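Local coordinates for protein phosphoribosyl-aminoimidazole carboxylase (Aspergillus clavatus, PDB 3K5I) that probably catalyses the ATP-dependent conversion of 5-aminoimidazole ribonucleotide to N5-carboxyaminoimidazole ribonucleotide in purine biosynthesis, using an ATP-grasp fold, at residues 178-181 / 185-188; 379-382 / 386-389; 332-337 / 393-398. All coordinates share one frame; numbering follows the deposited sequence.

Contact 1: residues 178-181 / 185-188; sequences FRVN and DIPE
Asn181, which meets Asp185 across the turn, has its amide oxygen gripped by two nitrogens of one side chain: Arg179 NE and Arg179 NH1 each lie 2.6 Å from Asn181 OD1. Both bonds are moderately bent, as expected when a guanidinium offers two N-H groups to one atom, and OD1 sits practically in the guanidinium plane. Toward the helix the polar contact is looser: Asp185 OD1 comes within 3.7 Å of Asn181 N, too far for a hydrogen bond, while Asp185 OD2 is bonded to Ser182 OG within the turn.

The tightest carbon contact is Phe178 CZ to Glu188 CG, 3.6 Å. Glu188 CD lies at the ring edge, in its plane, and the carboxylate is turned 64° from the ring. Phe178 reaches this position with CG anti to its backbone N (chi1 -166°). Between these two pairs, Val180 CG1 touches Asp185 CB at 4.2 Å and Ile186 CG1 at 4.3 Å.

The arrangement is a strand-turn-helix connection in the ATP-grasp region. Strand 177-180 is an outermost strand, within this chain, of a four-stranded antiparallel sheet, bonded through Phe178 and Val180 to strand 163-167; helix 186-192 packs back on it, and Ile186 extends the contact to helix 149-159.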
ATOM      1  N   PHE A 178      -5.424  27.146  21.377  1.00 32.45           N
ATOM      2  CA  PHE A 178      -4.583  28.291  21.613  1.00 18.70           C
ATOM      3  C   PHE A 178      -4.217  28.313  23.070  1.00 35.20           C
ATOM      4  O   PHE A 178      -5.054  28.542  23.940  1.00 20.79           O
ATOM      5  CB  PHE A 178      -5.199  29.609  21.239  1.00 14.79           C
ATOM      6  CG  PHE A 178      -4.212  30.742  21.168  1.00 17.40           C
ATOM      7  CD1 PHE A 178      -3.721  31.173  19.935  1.00 24.38           C
ATOM      8  CD2 PHE A 178      -3.795  31.395  22.311  1.00 32.30           C
ATOM      9  CE1 PHE A 178      -2.827  32.232  19.816  1.00 64.91           C
ATOM     10  CE2 PHE A 178      -2.906  32.476  22.234  1.00 26.92           C
ATOM     11  CZ  PHE A 178      -2.388  32.886  20.964  1.00 16.90           C
ATOM     12  N   ARG A 179      -2.933  28.056  23.276  1.00 22.32           N
ATOM     13  CA  ARG A 179      -2.331  28.069  24.597  1.00 69.15           C
ATOM     14  C   ARG A 179      -2.357  29.470  25.180  1.00 18.69           C
ATOM     15  O   ARG A 179      -1.863  30.425  24.569  1.00 48.17           O
ATOM     16  CB  ARG A 179      -0.843  27.756  24.515  1.00 11.03           C
ATOM     17  CG  ARG A 179      -0.392  27.472  25.975  1.00 22.88           C
ATOM     18  CD  ARG A 179       0.869  26.584  26.093  1.00 43.51           C
ATOM     19  NE  ARG A 179       1.699  27.057  27.201  1.00 30.95           N
ATOM     20  CZ  ARG A 179       2.622  26.360  27.857  1.00 43.04           C
ATOM     21  NH1 ARG A 179       3.261  26.941  28.872  1.00 99.75           N
ATOM     22  NH2 ARG A 179       2.903  25.113  27.506  1.00 19.60           N
ATOM     23  N   VAL A 180      -2.928  29.595  26.368  1.00 46.16           N
ATOM     24  CA  VAL A 180      -2.991  30.893  27.015  1.00 19.96           C
ATOM     25  C   VAL A 180      -2.046  30.759  28.223  1.00 39.48           C
ATOM     26  O   VAL A 180      -2.318  29.939  29.072  1.00 27.69           O
ATOM     27  CB  VAL A 180      -4.432  31.160  27.437  1.00 71.21           C
ATOM     28  CG1 VAL A 180      -4.496  32.578  27.944  1.00 27.61           C
ATOM     29  CG2 VAL A 180      -5.420  30.914  26.270  1.00 23.31           C
ATOM     30  N   ASN A 181      -0.930  31.487  28.294  1.00 43.55           N
ATOM     31  CA  ASN A 181       0.033  31.348  29.405  1.00 57.34           C
ATOM     32  C   ASN A 181      -0.157  32.346  30.535  1.00 17.71           C
ATOM     33  O   ASN A 181       0.172  32.081  31.691  1.00 47.86           O
ATOM     34  CB  ASN A 181       1.480  31.503  28.921  1.00 35.70           C
ATOM     35  CG  ASN A 181       1.921  30.361  28.040  1.00 57.48           C
ATOM     36  OD1 ASN A 181       2.035  29.249  28.541  1.00 61.71           O
ATOM     37  ND2 ASN A 181       2.183  30.623  26.747  1.00 16.78           N
ATOM     38  N   ASP A 185      -2.065  37.352  27.381  1.00 19.01           N
ATOM     39  CA  ASP A 185      -2.218  36.720  26.066  1.00 99.75           C
ATOM     40  C   ASP A 185      -3.670  36.793  25.613  1.00 32.78           C
ATOM     41  O   ASP A 185      -3.950  36.626  24.440  1.00 23.13           O
ATOM     42  CB  ASP A 185      -1.850  35.237  26.104  1.00 44.73           C
ATOM     43  CG  ASP A 185      -0.392  34.992  26.469  1.00 55.47           C
ATOM     44  OD1 ASP A 185       0.211  34.082  25.859  1.00 84.62           O
ATOM     45  OD2 ASP A 185       0.133  35.668  27.385  1.00 55.80           O
ATOM     46  N   ILE A 186      -4.578  37.045  26.551  1.00 22.57           N
ATOM     47  CA  ILE A 186      -6.005  37.164  26.276  1.00 19.68           C
ATOM     48  C   ILE A 186      -6.505  37.736  24.956  1.00 36.34           C
ATOM     49  O   ILE A 186      -7.352  37.137  24.286  1.00 41.62           O
ATOM     50  CB  ILE A 186      -6.907  37.402  27.542  1.00 21.27           C
ATOM     51  CG1 ILE A 186      -6.610  36.284  28.567  1.00 29.89           C
ATOM     52  CG2 ILE A 186      -8.426  37.799  27.252  1.00 11.10           C
ATOM     53  CD1 ILE A 186      -7.366  36.330  29.903  1.00 32.03           C
ATOM     54  N   PRO A 187      -6.018  38.902  24.570  1.00 41.97           N
ATOM     55  CA  PRO A 187      -6.531  39.441  23.323  1.00 77.31           C
ATOM     56  C   PRO A 187      -6.033  38.637  22.150  1.00 82.66           C
ATOM     57  O   PRO A 187      -6.726  38.435  21.151  1.00 37.84           O
ATOM     58  CB  PRO A 187      -5.875  40.819  23.226  1.00 99.75           C
ATOM     59  CG  PRO A 187      -5.306  41.096  24.543  1.00 32.19           C
ATOM     60  CD  PRO A 187      -5.667  39.989  25.497  1.00 28.86           C
ATOM     61  N   GLU A 188      -4.792  38.197  22.262  1.00 25.50           N
ATOM     62  CA  GLU A 188      -4.256  37.442  21.134  1.00 60.78           C
ATOM     63  C   GLU A 188      -5.020  36.146  20.952  1.00 12.95           C
ATOM     64  O   GLU A 188      -5.410  35.780  19.847  1.00 52.87           O
ATOM     65  CB  GLU A 188      -2.789  37.209  21.413  1.00 11.18           C
ATOM     66  CG  GLU A 188      -1.930  36.401  20.510  1.00 45.44           C
ATOM     67  CD  GLU A 188      -0.610  36.149  21.247  1.00 99.75           C
ATOM     68  OE1 GLU A 188      -0.516  36.303  22.488  1.00 58.94           O
ATOM     69  OE2 GLU A 188       0.375  35.819  20.572  1.00 36.51           O
TER

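Contact 2: residues 379-382 / 386-389; sequences VTAP and EAET
Ala381 and Ala387 meet almost backbone to backbone, their CA atoms being only 4.8 Å apart, and this pair carries the apolar part of the contact. Ala381 CB rests 3.7 Å from Ala387 CB and comes still nearer to the helix backbone, 3.5 Å from Ala387 N. The same methyl also lies 4.1 Å from Glu386 CB, so it is set against the junction of two successive helix residues. Ala387 CB in turn points to the strand, where it approaches the main chain at Thr380 C, 4.2 Å away.

A second group of contacts sets carbon against oxygen. Val379 CG1, placed anti to its backbone N (chi1 177°), lies 4.1 Å from the carbonyl oxygen Ala387 O. At the other end Glu386 runs out in an extended chain until OE1 stands 3.7 Å from Pro382 CG, meeting the proline ring obliquely. OE1 is also hydrogen-bonded to a residue close by in the chain.

True hydrogen bonds belong to the surroundings. Thr383, in the turn, receives Glu386 N on its OG1; Thr380 O takes a bond from Asn357 ND2; and Glu388, on another side of the helix, forms a salt bridge to Arg244. Glu386 and Thr380 also pack on Gln323 and Arg328 of the second subunit, placing this corner beside the dimer interface.

The contact is a strand-turn-helix connection, strand 373-380 into helix 384-399, in the C-terminal domain region of the family. With no hydrogen bond joining the two here, they are held by van der Waals contact. The small alanine methyls are consistent with the close backbone approach, while Glu386 lends its aliphatic CB to the packing and sends its carboxylate oxygen to the proline ring.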
ATOM      1  N   VAL A 379       8.533   4.316   9.617  1.00 10.42           N
ATOM      2  CA  VAL A 379       9.732   3.432   9.636  1.00 25.31           C
ATOM      3  C   VAL A 379       9.582   2.190  10.552  1.00 14.50           C
ATOM      4  O   VAL A 379       9.193   2.280  11.736  1.00 15.66           O
ATOM      5  CB  VAL A 379      10.979   4.257  10.020  1.00 40.66           C
ATOM      6  CG1 VAL A 379      12.226   3.408  10.141  1.00 18.81           C
ATOM      7  CG2 VAL A 379      11.175   5.316   8.995  1.00 11.18           C
ATOM      8  N   THR A 380       9.859   1.004  10.012  1.00  5.79           N
ATOM      9  CA  THR A 380       9.709  -0.207  10.839  1.00  8.50           C
ATOM     10  C   THR A 380      11.110  -0.758  11.213  1.00 20.50           C
ATOM     11  O   THR A 380      12.141  -0.294  10.735  1.00 34.53           O
ATOM     12  CB  THR A 380       9.048  -1.271   9.974  1.00 28.29           C
ATOM     13  OG1 THR A 380       9.811  -1.407   8.767  1.00 18.01           O
ATOM     14  CG2 THR A 380       7.705  -0.800   9.526  1.00 18.42           C
ATOM     15  N   ALA A 381      11.150  -1.773  12.061  1.00 30.22           N
ATOM     16  CA  ALA A 381      12.401  -2.400  12.433  1.00 14.65           C
ATOM     17  C   ALA A 381      12.090  -3.500  13.428  1.00 15.89           C
ATOM     18  O   ALA A 381      11.066  -3.450  14.126  1.00 12.29           O
ATOM     19  CB  ALA A 381      13.466  -1.454  12.883  1.00 12.29           C
ATOM     20  N   PRO A 382      12.942  -4.530  13.461  1.00 18.12           N
ATOM     21  CA  PRO A 382      12.637  -5.641  14.365  1.00 11.33           C
ATOM     22  C   PRO A 382      12.618  -5.149  15.803  1.00 11.77           C
ATOM     23  O   PRO A 382      12.044  -5.825  16.611  1.00 10.06           O
ATOM     24  CB  PRO A 382      13.735  -6.682  14.103  1.00  8.72           C
ATOM     25  CG  PRO A 382      14.608  -6.115  12.931  1.00 28.17           C
ATOM     26  CD  PRO A 382      13.873  -4.905  12.382  1.00 31.85           C
ATOM     27  N   GLU A 386      16.366   0.104  17.042  1.00 12.16           N
ATOM     28  CA  GLU A 386      16.840   0.222  15.669  1.00  1.00           C
ATOM     29  C   GLU A 386      15.987   1.116  14.752  1.00 32.03           C
ATOM     30  O   GLU A 386      16.537   1.810  13.868  1.00 33.41           O
ATOM     31  CB  GLU A 386      16.894  -1.200  15.167  1.00 17.74           C
ATOM     32  CG  GLU A 386      17.779  -1.431  14.000  1.00 52.46           C
ATOM     33  CD  GLU A 386      17.495  -2.796  13.417  1.00 99.75           C
ATOM     34  OE1 GLU A 386      17.095  -3.735  14.164  1.00 69.59           O
ATOM     35  OE2 GLU A 386      17.674  -2.876  12.188  1.00 38.21           O
ATOM     36  N   ALA A 387      14.661   1.087  14.958  1.00 27.99           N
ATOM     37  CA  ALA A 387      13.714   1.922  14.185  1.00 24.42           C
ATOM     38  C   ALA A 387      14.049   3.372  14.567  1.00 58.30           C
ATOM     39  O   ALA A 387      14.105   4.270  13.710  1.00 17.03           O
ATOM     40  CB  ALA A 387      12.230   1.603  14.549  1.00 23.07           C
ATOM     41  N   GLU A 388      14.281   3.588  15.863  1.00 26.70           N
ATOM     42  CA  GLU A 388      14.639   4.919  16.336  1.00 26.32           C
ATOM     43  C   GLU A 388      15.930   5.428  15.668  1.00 21.95           C
ATOM     44  O   GLU A 388      16.057   6.593  15.263  1.00 26.48           O
ATOM     45  CB  GLU A 388      14.896   4.879  17.810  1.00 14.07           C
ATOM     46  CG  GLU A 388      13.663   5.006  18.680  1.00 12.32           C
ATOM     47  CD  GLU A 388      13.974   4.484  20.078  1.00 99.75           C
ATOM     48  OE1 GLU A 388      13.052   4.278  20.887  1.00 30.72           O
ATOM     49  OE2 GLU A 388      15.162   4.278  20.392  1.00 43.89           O
ATOM     50  N   THR A 389      16.899   4.535  15.554  1.00 15.29           N
ATOM     51  CA  THR A 389      18.122   4.961  14.881  1.00 23.49           C
ATOM     52  C   THR A 389      17.965   5.237  13.380  1.00 43.04           C
ATOM     53  O   THR A 389      18.604   6.122  12.781  1.00 19.96           O
ATOM     54  CB  THR A 389      19.075   3.782  15.016  1.00 99.75           C
ATOM     55  OG1 THR A 389      19.340   3.525  16.405  1.00 31.97           O
ATOM     56  CG2 THR A 389      20.343   4.081  14.293  1.00 17.31           C
TER

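Contact 3: residues 332-337 / 393-398; sequences IMLNII and PLIDVV
Leu334 reaches out from the strand to touch three residues of the helix, and every one of these contacts is apolar. Its CD2 methyl does most of the work, lying 4.0 Å from Leu394 CG and 4.1 Å from Val398 CG2. With Leu394 the side chain crosses at a slant; with Val398 the two meet tip to tip. The other branch, Leu334 CD1, is directed to Ile395 CG1 at 4.3 Å. A first torsion that sets CG anti to the backbone N (chi1 179°) extends Leu334 so that its two methyls divide between these partners.

In the next shell, backbone geometry fixes the spacing. Leu394 and Val398 lie one helical turn apart, tied by the bond from Val398 N to Leu394 O (2.8 Å), and so both present to the strand. Within helix 384-399 there is a kink at Pro393, whose ring nitrogen has no hydrogen to donate; Leu394 N likewise makes no bond to the turn before. Strand and helix axes approach to 10.4 Å and run nearly parallel, with an angle of 21° between their directions, a separation that side chains rather than backbones must bridge.

Further out, Asn335 turns away from the helix and binds Cys236 O and Asn294 OD1 through ND2. Strand 331-337, in the C-terminal domain region of the family, lies inside the large antiparallel sheet, hydrogen-bonded to strands 235-241 and 373-380. The contact seats the C-terminal helix 384-399 on that sheet, and helix 344-352 flanks it, through Cys351 against Leu394 and Ala348 against Val398.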
ATOM      1  N   ILE A 332       7.802   3.642  13.757  1.00 16.21           N
ATOM      2  CA  ILE A 332       7.678   5.035  14.158  1.00 12.88           C
ATOM      3  C   ILE A 332       7.083   5.792  12.956  1.00 12.96           C
ATOM      4  O   ILE A 332       7.539   5.600  11.819  1.00  9.61           O
ATOM      5  CB  ILE A 332       9.121   5.655  14.497  1.00 19.16           C
ATOM      6  CG1 ILE A 332       9.749   4.905  15.666  1.00 15.68           C
ATOM      7  CG2 ILE A 332       9.045   7.114  15.052  1.00 16.58           C
ATOM      8  CD1 ILE A 332      11.232   5.175  15.774  1.00 15.17           C
ATOM      9  N   MET A 333       6.088   6.648  13.187  1.00 24.78           N
ATOM     10  CA  MET A 333       5.546   7.427  12.066  1.00  9.42           C
ATOM     11  C   MET A 333       5.855   8.853  12.470  1.00 28.50           C
ATOM     12  O   MET A 333       5.646   9.250  13.647  1.00  6.42           O
ATOM     13  CB  MET A 333       4.032   7.223  11.870  1.00 22.41           C
ATOM     14  CG  MET A 333       3.301   8.093  10.782  1.00 13.55           C
ATOM     15  SD  MET A 333       1.857   8.927  11.540  1.00 15.35           S
ATOM     16  CE  MET A 333       2.581  10.118  12.527  1.00 16.73           C
ATOM     17  N   LEU A 334       6.350   9.565  11.457  1.00  7.37           N
ATOM     18  CA  LEU A 334       6.676  10.987  11.553  1.00 22.34           C
ATOM     19  C   LEU A 334       5.747  11.758  10.580  1.00 16.72           C
ATOM     20  O   LEU A 334       5.549  11.344   9.439  1.00  9.05           O
ATOM     21  CB  LEU A 334       8.152  11.211  11.176  1.00  7.88           C
ATOM     22  CG  LEU A 334       8.563  12.693  11.220  1.00 27.57           C
ATOM     23  CD1 LEU A 334       8.905  13.225  12.602  1.00  4.56           C
ATOM     24  CD2 LEU A 334       9.803  12.797  10.418  1.00 15.52           C
ATOM     25  N   ASN A 335       5.111  12.846  10.996  1.00  9.48           N
ATOM     26  CA  ASN A 335       4.236  13.553  10.062  1.00 26.69           C
ATOM     27  C   ASN A 335       5.125  14.487   9.290  1.00 12.43           C
ATOM     28  O   ASN A 335       6.116  14.867   9.864  1.00  8.45           O
ATOM     29  CB  ASN A 335       3.211  14.447  10.804  1.00  6.86           C
ATOM     30  CG  ASN A 335       1.878  13.740  10.976  1.00 29.77           C
ATOM     31  OD1 ASN A 335       1.596  12.749  10.277  1.00 10.95           O
ATOM     32  ND2 ASN A 335       1.069  14.200  11.927  1.00 15.96           N
ATOM     33  N   ILE A 336       4.747  14.857   8.066  1.00 18.05           N
ATOM     34  CA  ILE A 336       5.436  15.820   7.236  1.00 13.72           C
ATOM     35  C   ILE A 336       4.440  16.964   7.217  1.00  7.22           C
ATOM     36  O   ILE A 336       3.400  16.946   6.579  1.00 11.15           O
ATOM     37  CB  ILE A 336       5.596  15.351   5.841  1.00 32.71           C
ATOM     38  CG1 ILE A 336       6.492  14.121   5.834  1.00 17.60           C
ATOM     39  CG2 ILE A 336       6.223  16.450   5.014  1.00 15.37           C
ATOM     40  CD1 ILE A 336       6.550  13.648   4.445  1.00 28.65           C
ATOM     41  N   ILE A 337       4.772  17.975   7.993  1.00  9.07           N
ATOM     42  CA  ILE A 337       3.947  19.151   8.193  1.00 24.90           C
ATOM     43  C   ILE A 337       4.415  20.303   7.311  1.00 37.24           C
ATOM     44  O   ILE A 337       5.624  20.466   7.153  1.00 24.37           O
ATOM     45  CB  ILE A 337       4.338  19.514   9.679  1.00 18.14           C
ATOM     46  CG1 ILE A 337       3.978  18.332  10.544  1.00 22.51           C
ATOM     47  CG2 ILE A 337       3.642  20.746  10.172  1.00 40.27           C
ATOM     48  CD1 ILE A 337       2.610  17.887  10.048  1.00 13.13           C
ATOM     49  N   PRO A 393      18.040  10.928  11.809  1.00 19.64           N
ATOM     50  CA  PRO A 393      18.491  11.918  10.858  1.00  8.11           C
ATOM     51  C   PRO A 393      17.394  12.672  10.101  1.00 35.02           C
ATOM     52  O   PRO A 393      17.528  13.852   9.764  1.00 20.58           O
ATOM     53  CB  PRO A 393      19.381  11.114   9.926  1.00  7.05           C
ATOM     54  CG  PRO A 393      19.569   9.844  10.528  1.00 12.33           C
ATOM     55  CD  PRO A 393      18.412   9.564  11.418  1.00 25.11           C
ATOM     56  N   LEU A 394      16.309  11.974   9.809  1.00 22.13           N
ATOM     57  CA  LEU A 394      15.158  12.535   9.102  1.00  8.15           C
ATOM     58  C   LEU A 394      14.402  13.455  10.067  1.00 13.10           C
ATOM     59  O   LEU A 394      13.877  14.493   9.663  1.00 20.55           O
ATOM     60  CB  LEU A 394      14.235  11.356   8.800  1.00 18.78           C
ATOM     61  CG  LEU A 394      12.910  11.765   8.145  1.00 22.18           C
ATOM     62  CD1 LEU A 394      13.111  12.616   6.925  1.00 16.11           C
ATOM     63  CD2 LEU A 394      12.042  10.508   7.837  1.00  7.55           C
ATOM     64  N   ILE A 395      14.347  13.074  11.339  1.00 17.65           N
ATOM     65  CA  ILE A 395      13.688  13.950  12.322  1.00  7.59           C
ATOM     66  C   ILE A 395      14.650  15.133  12.411  1.00 27.21           C
ATOM     67  O   ILE A 395      14.235  16.294  12.449  1.00 56.46           O
ATOM     68  CB  ILE A 395      13.740  13.262  13.703  1.00  7.27           C
ATOM     69  CG1 ILE A 395      12.890  11.973  13.761  1.00 19.05           C
ATOM     70  CG2 ILE A 395      13.600  14.256  14.875  1.00 13.81           C
ATOM     71  CD1 ILE A 395      12.778  11.342  15.259  1.00 19.33           C
ATOM     72  N   ASP A 396      15.947  14.836  12.410  1.00 44.10           N
ATOM     73  CA  ASP A 396      16.946  15.903  12.471  1.00 19.39           C
ATOM     74  C   ASP A 396      16.788  16.936  11.368  1.00 31.16           C
ATOM     75  O   ASP A 396      16.817  18.122  11.616  1.00 31.93           O
ATOM     76  CB  ASP A 396      18.336  15.335  12.338  1.00 20.66           C
ATOM     77  CG  ASP A 396      18.847  14.812  13.641  1.00 18.87           C
ATOM     78  OD1 ASP A 396      18.109  15.125  14.626  1.00 17.11           O
ATOM     79  OD2 ASP A 396      19.932  14.140  13.581  1.00 34.25           O
ATOM     80  N   VAL A 397      16.584  16.476  10.146  1.00 36.80           N
ATOM     81  CA  VAL A 397      16.420  17.382   9.006  1.00 25.26           C
ATOM     82  C   VAL A 397      15.078  18.100   9.088  1.00 38.73           C
ATOM     83  O   VAL A 397      14.866  19.262   8.707  1.00 43.56           O
ATOM     84  CB  VAL A 397      16.282  16.453   7.767  1.00 25.87           C
ATOM     85  CG1 VAL A 397      15.333  17.012   6.693  1.00 45.71           C
ATOM     86  CG2 VAL A 397      17.622  15.895   7.232  1.00 29.05           C
ATOM     87  N   VAL A 398      14.121  17.331   9.573  1.00 52.77           N
ATOM     88  CA  VAL A 398      12.790  17.862   9.635  1.00 29.56           C
ATOM     89  C   VAL A 398      12.803  18.997  10.629  1.00 58.30           C
ATOM     90  O   VAL A 398      12.249  20.076  10.402  1.00 36.48           O
ATOM     91  CB  VAL A 398      11.735  16.750   9.910  1.00 48.27           C
ATOM     92  CG1 VAL A 398      10.638  17.263  10.776  1.00 22.65           C
ATOM     93  CG2 VAL A 398      11.076  16.241   8.604  1.00 23.89           C
TER

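How the contacts relate
Contacts 2 and 3 are two ends of one arrangement: both use helix 384-399 against neighbouring strands of the same large sheet. They touch through Ile332, whose carbonyl oxygen probably bonds to Val379 N and whose CD1 packs on the helix. Contact 2 is buried and nested inside the chain loop that contact 3 closes; contact 3 is partly buried and wholly aliphatic, bridged by longer side chains. Contact 1 stands apart in the ATP-grasp region, with its nearest atoms about 24 Å from contact 2 and about 16 Å from contact 3. Nearer the surface, it mixes charged and amide groups with its apolar touches.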